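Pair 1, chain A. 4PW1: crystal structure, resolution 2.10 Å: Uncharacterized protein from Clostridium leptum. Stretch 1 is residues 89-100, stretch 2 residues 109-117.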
# COMPACT_ATOMS: atom_id res chain seq x y z
N THR A 89 17.19 -14.07 -16.71
CA THR A 89 17.82 -15.21 -16.10
C THR A 89 19.34 -15.00 -16.11
O THR A 89 19.91 -14.81 -17.14
CB THR A 89 17.44 -16.51 -16.83
OG1 THR A 89 16.03 -16.69 -16.72
CG2 THR A 89 18.10 -17.72 -16.20
N GLU A 90 19.96 -14.98 -14.94
CA GLU A 90 21.43 -14.90 -14.81
C GLU A 90 22.10 -16.13 -15.43
O GLU A 90 21.44 -17.17 -15.62
CB GLU A 90 21.88 -14.86 -13.33
CG GLU A 90 22.24 -13.50 -12.74
CD GLU A 90 23.50 -12.90 -13.32
OE1 GLU A 90 24.20 -13.56 -14.09
OE2 GLU A 90 23.78 -11.73 -12.99
N LYS A 91 23.41 -16.05 -15.70
CA LYS A 91 24.12 -17.14 -16.34
C LYS A 91 24.06 -18.41 -15.45
O LYS A 91 24.11 -19.51 -15.97
CB LYS A 91 25.57 -16.74 -16.72
N ASP A 92 23.94 -18.25 -14.14
CA ASP A 92 23.85 -19.36 -13.21
C ASP A 92 22.40 -19.75 -12.83
O ASP A 92 22.19 -20.46 -11.85
CB ASP A 92 24.64 -19.02 -11.96
CG ASP A 92 24.00 -17.94 -11.13
OD1 ASP A 92 22.97 -17.34 -11.53
OD2 ASP A 92 24.56 -17.71 -10.05
N GLY A 93 21.41 -19.27 -13.59
CA GLY A 93 20.02 -19.74 -13.48
C GLY A 93 19.11 -19.01 -12.54
O GLY A 93 17.92 -19.27 -12.52
N ARG A 94 19.65 -18.05 -11.79
CA ARG A 94 18.81 -17.19 -10.96
C ARG A 94 17.86 -16.37 -11.83
O ARG A 94 18.25 -15.87 -12.88
CB ARG A 94 19.67 -16.24 -10.12
CG ARG A 94 20.34 -16.90 -8.92
CD ARG A 94 21.29 -15.92 -8.25
NE ARG A 94 22.41 -15.66 -9.13
CZ ARG A 94 23.33 -14.74 -8.92
NH1 ARG A 94 23.27 -13.97 -7.84
NH2 ARG A 94 24.30 -14.58 -9.81
N ARG A 95 16.61 -16.27 -11.40
CA ARG A 95 15.60 -15.57 -12.18
C ARG A 95 15.22 -14.29 -11.49
O ARG A 95 14.96 -14.27 -10.30
CB ARG A 95 14.38 -16.47 -12.35
CG ARG A 95 14.77 -17.72 -13.12
CD ARG A 95 13.59 -18.62 -13.41
NE ARG A 95 12.90 -18.90 -12.18
CZ ARG A 95 11.82 -19.67 -12.09
NH1 ARG A 95 11.32 -20.23 -13.18
NH2 ARG A 95 11.26 -19.87 -10.91
N TYR A 96 15.20 -13.21 -12.25
CA TYR A 96 14.88 -11.90 -11.73
C TYR A 96 13.70 -11.26 -12.44
O TYR A 96 13.43 -11.55 -13.58
CB TYR A 96 16.07 -10.98 -11.91
CG TYR A 96 17.23 -11.35 -11.08
CD1 TYR A 96 18.16 -12.25 -11.56
CD2 TYR A 96 17.41 -10.81 -9.82
CE1 TYR A 96 19.25 -12.61 -10.81
CE2 TYR A 96 18.50 -11.18 -9.04
CZ TYR A 96 19.43 -12.08 -9.56
OH TYR A 96 20.55 -12.47 -8.88
N LEU A 97 12.99 -10.41 -11.72
CA LEU A 97 12.09 -9.44 -12.33
C LEU A 97 12.71 -8.08 -12.09
O LEU A 97 13.10 -7.75 -10.96
CB LEU A 97 10.68 -9.50 -11.71
CG LEU A 97 9.86 -10.74 -12.03
CD1 LEU A 97 8.50 -10.72 -11.33
CD2 LEU A 97 9.68 -10.92 -13.55
N VAL A 98 12.83 -7.32 -13.16
CA VAL A 98 13.23 -5.94 -13.10
C VAL A 98 12.03 -5.04 -13.38
O VAL A 98 11.31 -5.23 -14.37
CB VAL A 98 14.27 -5.62 -14.16
CG1 VAL A 98 14.66 -4.14 -14.12
CG2 VAL A 98 15.48 -6.49 -13.97
N ASN A 99 11.85 -4.05 -12.52
CA ASN A 99 10.85 -3.01 -12.70
C ASN A 99 11.53 -1.65 -12.66
O ASN A 99 12.42 -1.42 -11.83
CB ASN A 99 9.79 -3.09 -11.60
CG ASN A 99 8.82 -4.21 -11.86
OD1 ASN A 99 7.86 -4.03 -12.61
ND2 ASN A 99 9.14 -5.39 -11.39
N MSE A 100 11.12 -0.76 -13.55
CA MSE A 100 11.64 0.58 -13.56
C MSE A 100 10.63 1.56 -14.01
O MSE A 100 9.69 1.21 -14.69
CB MSE A 100 12.83 0.77 -14.57
CG MSE A 100 13.93 -0.18 -14.27
SE MSE A 100 15.52 0.15 -15.51
CE MSE A 100 15.65 1.90 -15.28
N TYR A 109 11.94 5.00 -9.99
CA TYR A 109 11.72 3.67 -9.50
C TYR A 109 12.64 2.67 -10.19
O TYR A 109 12.78 2.69 -11.39
CB TYR A 109 10.24 3.25 -9.62
CG TYR A 109 9.97 1.91 -8.98
CD1 TYR A 109 10.41 0.72 -9.59
CD2 TYR A 109 9.36 1.82 -7.75
CE1 TYR A 109 10.21 -0.49 -8.98
CE2 TYR A 109 9.16 0.60 -7.12
CZ TYR A 109 9.57 -0.53 -7.74
OH TYR A 109 9.40 -1.71 -7.13
N PHE A 110 13.31 1.84 -9.39
CA PHE A 110 14.10 0.71 -9.85
C PHE A 110 13.98 -0.44 -8.86
O PHE A 110 14.10 -0.23 -7.68
CB PHE A 110 15.57 1.11 -9.94
CG PHE A 110 16.47 -0.03 -10.35
CD1 PHE A 110 17.02 -0.89 -9.42
CD2 PHE A 110 16.74 -0.26 -11.69
CE1 PHE A 110 17.83 -1.94 -9.81
CE2 PHE A 110 17.51 -1.33 -12.08
CZ PHE A 110 18.06 -2.18 -11.14
N SER A 111 13.76 -1.66 -9.32
CA SER A 111 13.92 -2.81 -8.46
C SER A 111 14.38 -4.03 -9.27
O SER A 111 13.95 -4.25 -10.45
CB SER A 111 12.61 -3.10 -7.71
OG SER A 111 11.67 -3.66 -8.61
N TYR A 112 15.22 -4.83 -8.62
CA TYR A 112 15.88 -5.99 -9.18
C TYR A 112 15.72 -7.13 -8.18
O TYR A 112 16.43 -7.19 -7.19
CB TYR A 112 17.34 -5.62 -9.36
CG TYR A 112 18.26 -6.64 -9.97
CD1 TYR A 112 18.35 -6.79 -11.35
CD2 TYR A 112 19.13 -7.37 -9.18
CE1 TYR A 112 19.25 -7.68 -11.92
CE2 TYR A 112 20.04 -8.27 -9.74
CZ TYR A 112 20.11 -8.41 -11.11
OH TYR A 112 21.00 -9.28 -11.65
N VAL A 113 14.77 -8.02 -8.43
CA VAL A 113 14.28 -8.91 -7.41
C VAL A 113 14.40 -10.35 -7.84
O VAL A 113 13.80 -10.79 -8.84
CB VAL A 113 12.83 -8.58 -6.96
CG1 VAL A 113 12.32 -9.61 -5.93
CG2 VAL A 113 12.72 -7.19 -6.37
N ASN A 114 15.20 -11.11 -7.10
CA ASN A 114 15.38 -12.54 -7.38
C ASN A 114 14.08 -13.28 -7.02
O ASN A 114 13.65 -13.23 -5.90
CB ASN A 114 16.54 -13.02 -6.56
CG ASN A 114 16.78 -14.52 -6.61
OD1 ASN A 114 16.08 -15.32 -7.22
ND2 ASN A 114 17.79 -14.90 -5.92
N GLN A 115 13.50 -13.95 -7.99
CA GLN A 115 12.21 -14.61 -7.85
C GLN A 115 12.31 -15.93 -7.16
O GLN A 115 11.29 -16.48 -6.77
CB GLN A 115 11.59 -14.85 -9.24
CG GLN A 115 11.35 -13.55 -9.99
CD GLN A 115 10.46 -12.66 -9.17
OE1 GLN A 115 10.85 -11.61 -8.63
NE2 GLN A 115 9.28 -13.12 -9.00
N ASP A 116 13.51 -16.46 -7.00
CA ASP A 116 13.66 -17.75 -6.35
C ASP A 116 14.33 -17.61 -4.99
O ASP A 116 14.78 -18.59 -4.44
CB ASP A 116 14.42 -18.72 -7.24
CG ASP A 116 13.78 -18.86 -8.60
OD1 ASP A 116 12.58 -19.25 -8.66
OD2 ASP A 116 14.45 -18.58 -9.63
N GLU A 117 14.38 -16.42 -4.40
CA GLU A 117 15.08 -16.29 -3.14
C GLU A 117 14.27 -16.93 -2.00
O GLU A 117 13.03 -17.01 -2.04
CB GLU A 117 15.44 -14.84 -2.83
CG GLU A 117 14.30 -13.97 -2.46
CD GLU A 117 14.71 -12.57 -2.03
OE1 GLU A 117 15.92 -12.18 -2.09
OE2 GLU A 117 13.79 -11.84 -1.62
O HOH W 1 22.49 -10.71 -10.23
O HOH W 2 16.10 -20.47 -10.82
O HOH W 3 16.61 -17.21 -8.71
O HOH W 4 11.46 -6.02 -9.56

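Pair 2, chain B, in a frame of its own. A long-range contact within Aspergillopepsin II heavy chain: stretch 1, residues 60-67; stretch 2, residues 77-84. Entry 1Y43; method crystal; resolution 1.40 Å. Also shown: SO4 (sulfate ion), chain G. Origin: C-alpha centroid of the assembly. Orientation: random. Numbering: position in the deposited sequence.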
# COMPACT_ATOMS: atom_id res chain seq x y z
N GLY B 60 -8.61 14.18 -1.38
CA GLY B 60 -9.78 13.93 -2.19
C GLY B 60 -9.56 13.39 -3.58
O GLY B 60 -10.52 12.99 -4.22
N ASP B 61 -8.32 13.40 -4.07
CA ASP B 61 -8.05 12.89 -5.41
C ASP B 61 -8.22 11.38 -5.47
O ASP B 61 -7.99 10.68 -4.48
CB ASP B 61 -6.61 13.20 -5.82
CG ASP B 61 -6.38 14.67 -6.14
OD1 ASP B 61 -7.36 15.44 -6.27
OD2 ASP B 61 -5.20 15.04 -6.29
N SER B 62 -8.63 10.89 -6.63
CA SER B 62 -8.80 9.47 -6.87
C SER B 62 -7.50 8.96 -7.46
O SER B 62 -7.03 9.45 -8.50
CB SER B 62 -9.92 9.24 -7.87
OG SER B 62 -11.17 9.41 -7.24
N ILE B 63 -6.91 7.99 -6.77
CA ILE B 63 -5.64 7.43 -7.18
C ILE B 63 -5.79 5.96 -7.54
O ILE B 63 -6.55 5.23 -6.90
CB ILE B 63 -4.63 7.52 -6.01
CG1 ILE B 63 -4.49 8.97 -5.54
CG2 ILE B 63 -3.30 6.92 -6.39
CD1 ILE B 63 -4.06 9.96 -6.61
N LYS B 64 -5.11 5.53 -8.60
CA LYS B 64 -5.11 4.12 -8.97
C LYS B 64 -3.65 3.68 -8.92
O LYS B 64 -2.79 4.29 -9.55
CB LYS B 64 -5.68 3.90 -10.38
CG LYS B 64 -5.70 2.43 -10.79
CD LYS B 64 -6.39 2.24 -12.12
CE LYS B 64 -6.35 0.79 -12.59
NZ LYS B 64 -6.83 0.68 -14.00
N VAL B 65 -3.37 2.67 -8.11
CA VAL B 65 -2.01 2.16 -7.98
C VAL B 65 -1.93 0.73 -8.51
O VAL B 65 -2.82 -0.09 -8.26
CB VAL B 65 -1.49 2.20 -6.52
CG1 VAL B 65 -1.17 3.62 -6.11
CG2 VAL B 65 -2.52 1.58 -5.56
N THR B 66 -0.82 0.42 -9.17
CA THR B 66 -0.62 -0.90 -9.75
C THR B 66 0.84 -1.33 -9.72
O THR B 66 1.73 -0.52 -10.01
CB THR B 66 -1.01 -0.86 -11.25
OG1 THR B 66 -2.36 -0.44 -11.39
CG2 THR B 66 -0.82 -2.22 -11.91
N VAL B 67 1.09 -2.57 -9.32
CA VAL B 67 2.44 -3.15 -9.40
C VAL B 67 2.29 -4.38 -10.30
O VAL B 67 1.27 -5.07 -10.26
CB VAL B 67 3.09 -3.57 -8.04
CG1 VAL B 67 3.45 -2.34 -7.22
CG2 VAL B 67 2.21 -4.53 -7.27
N ALA B 77 6.02 -0.16 -11.26
CA ALA B 77 5.14 0.42 -10.26
C ALA B 77 4.51 1.62 -10.94
O ALA B 77 5.24 2.44 -11.52
CB ALA B 77 5.94 0.84 -9.03
N THR B 78 3.19 1.74 -10.84
CA THR B 78 2.49 2.85 -11.47
C THR B 78 1.51 3.52 -10.53
O THR B 78 0.78 2.84 -9.78
CB THR B 78 1.71 2.35 -12.70
OG1 THR B 78 2.63 1.81 -13.66
CG2 THR B 78 0.89 3.49 -13.33
N VAL B 79 1.52 4.85 -10.55
CA VAL B 79 0.61 5.67 -9.75
C VAL B 79 -0.10 6.61 -10.72
O VAL B 79 0.54 7.38 -11.45
CB VAL B 79 1.35 6.52 -8.68
CG1 VAL B 79 0.36 7.46 -7.97
CG2 VAL B 79 2.04 5.62 -7.65
N GLU B 80 -1.41 6.50 -10.77
CA GLU B 80 -2.19 7.35 -11.64
C GLU B 80 -3.14 8.19 -10.81
O GLU B 80 -3.85 7.66 -9.96
CB GLU B 80 -3.00 6.51 -12.60
CG GLU B 80 -3.84 7.33 -13.56
CD GLU B 80 -4.68 6.47 -14.50
OE1 GLU B 80 -4.87 5.25 -14.23
OE2 GLU B 80 -5.18 7.02 -15.52
N ASN B 81 -3.10 9.50 -11.02
CA ASN B 81 -4.02 10.38 -10.33
C ASN B 81 -5.15 10.58 -11.33
O ASN B 81 -5.03 11.34 -12.29
CB ASN B 81 -3.34 11.71 -10.01
CG ASN B 81 -4.22 12.62 -9.18
OD1 ASN B 81 -5.45 12.60 -9.33
ND2 ASN B 81 -3.61 13.41 -8.32
N LEU B 82 -6.25 9.85 -11.13
CA LEU B 82 -7.39 9.91 -12.03
C LEU B 82 -8.02 11.28 -12.10
O LEU B 82 -8.48 11.70 -13.16
CB LEU B 82 -8.42 8.86 -11.63
CG LEU B 82 -7.85 7.43 -11.62
CD1 LEU B 82 -8.88 6.44 -11.16
CD2 LEU B 82 -7.37 7.08 -13.01
N THR B 83 -7.97 12.01 -10.99
CA THR B 83 -8.57 13.34 -10.91
C THR B 83 -7.88 14.35 -11.82
O THR B 83 -8.54 15.18 -12.45
CB THR B 83 -8.52 13.85 -9.45
OG1 THR B 83 -9.16 12.90 -8.60
CG2 THR B 83 -9.20 15.21 -9.33
N THR B 84 -6.56 14.29 -11.89
CA THR B 84 -5.81 15.24 -12.69
C THR B 84 -5.33 14.69 -14.03
O THR B 84 -4.78 15.44 -14.84
CB THR B 84 -4.59 15.75 -11.93
OG1 THR B 84 -3.73 14.65 -11.63
CG2 THR B 84 -5.01 16.42 -10.63
S SO4 G . -6.49 3.21 -16.55
O1 SO4 G . -6.17 4.64 -16.94
O2 SO4 G . -7.59 3.22 -15.51
O3 SO4 G . -6.95 2.43 -17.77
O4 SO4 G . -5.25 2.56 -15.97

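What backbone arrangement do the two pairs share? Each is a pair of antiparallel strands, with N-to-C directions 176° apart in pair 1 and 165° in pair 2, and a closest approach of the axes of 4.7 Å in both. The central backbones superpose with an RMSD of 0.5 Å. The hydrogen-bonded positions coincide: L97(A)–V113(A) matches K64(B)–E80(B), and N99(A)–S111(A) matches T66(B)–T78(B). Each of these residue pairs is closed by two amide-to-carbonyl bonds, such as L97(A) N to V113(A) O at 3.0 Å and K64(B) N to E80(B) O at 2.8 Å. A further rung also recurs, from Q115(A) N to R95(A) O and from L82(B) N to S62(B) O, both 2.8 Å.

How is the buried face filled, the one carrying Y96(A), V98(A) and M100(A) in pair 1 and I63(B), V65(B) and V67(B) in pair 2? Pair 1 uses aromatic rings. Y96(A) and Y112(A) form an offset stack, centroids 4.3 Å apart and planes at 22°, while V98(A) CG2 lies 3.9 Å from Y112(A) CD1. At the matched positions pair 2 has aliphatic groups: I63(B) CG2 meets V79(B) CG1 at 4.0 Å, and V65(B) CG1 approaches V79(B) CG2 at 4.1 Å. At the next non-hydrogen-bonded pair, selenomethionine M100(A) brings CG to 3.8 Å from F110(A) CD2, with SE at the edge of that ring. The match is V67(B) beside A77(B), a far smaller couple, with V67(B) CG1 and A77(B) CB 4.4 Å apart.

What becomes of the asparagine that matches in both, N114(A) and N81(B)? The CA atoms fall within 0.2 Å of each other, and both side chains take the t rotamer. Each OD1 also accepts from backbone that follows: D116(A) N donates to N114(A) OD1 at 2.8 Å, and the matching T83(B) N makes a weak bond to N81(B) OD1 at 3.1 Å, joined by T84(B) N to the same N81(B) OD1 at 3.3 Å. Across the strands the neighbours differ. The Y96(A) ring lies beside N114(A), with CE2 3.7 Å from CB, whereas I63(B) CD1 packs 3.7 Å from N81(B) CG. N81(B) also donates from ND2 to D61(B) OD2 at 3.1 Å; at the position of D61(B), R94(A) only brings CD to 4.3 Å from N114(A) ND2.

How is the end of the contact tied together? In pair 1 charge does the work: R95(A) and D116(A) form a salt bridge, with NH2 to OD1 at 2.7 Å and NE to OD2 at 3.0 Å. A water joins them again, accepting from R95(A) N and donating to D116(A) OD2. In pair 2 T83(B), matching D116(A), bonds the strand directly: S62(B) N donates to T83(B) OG1 at 2.9 Å. Thus the same backbone amide is satisfied through water in one pair and by a side chain in the other.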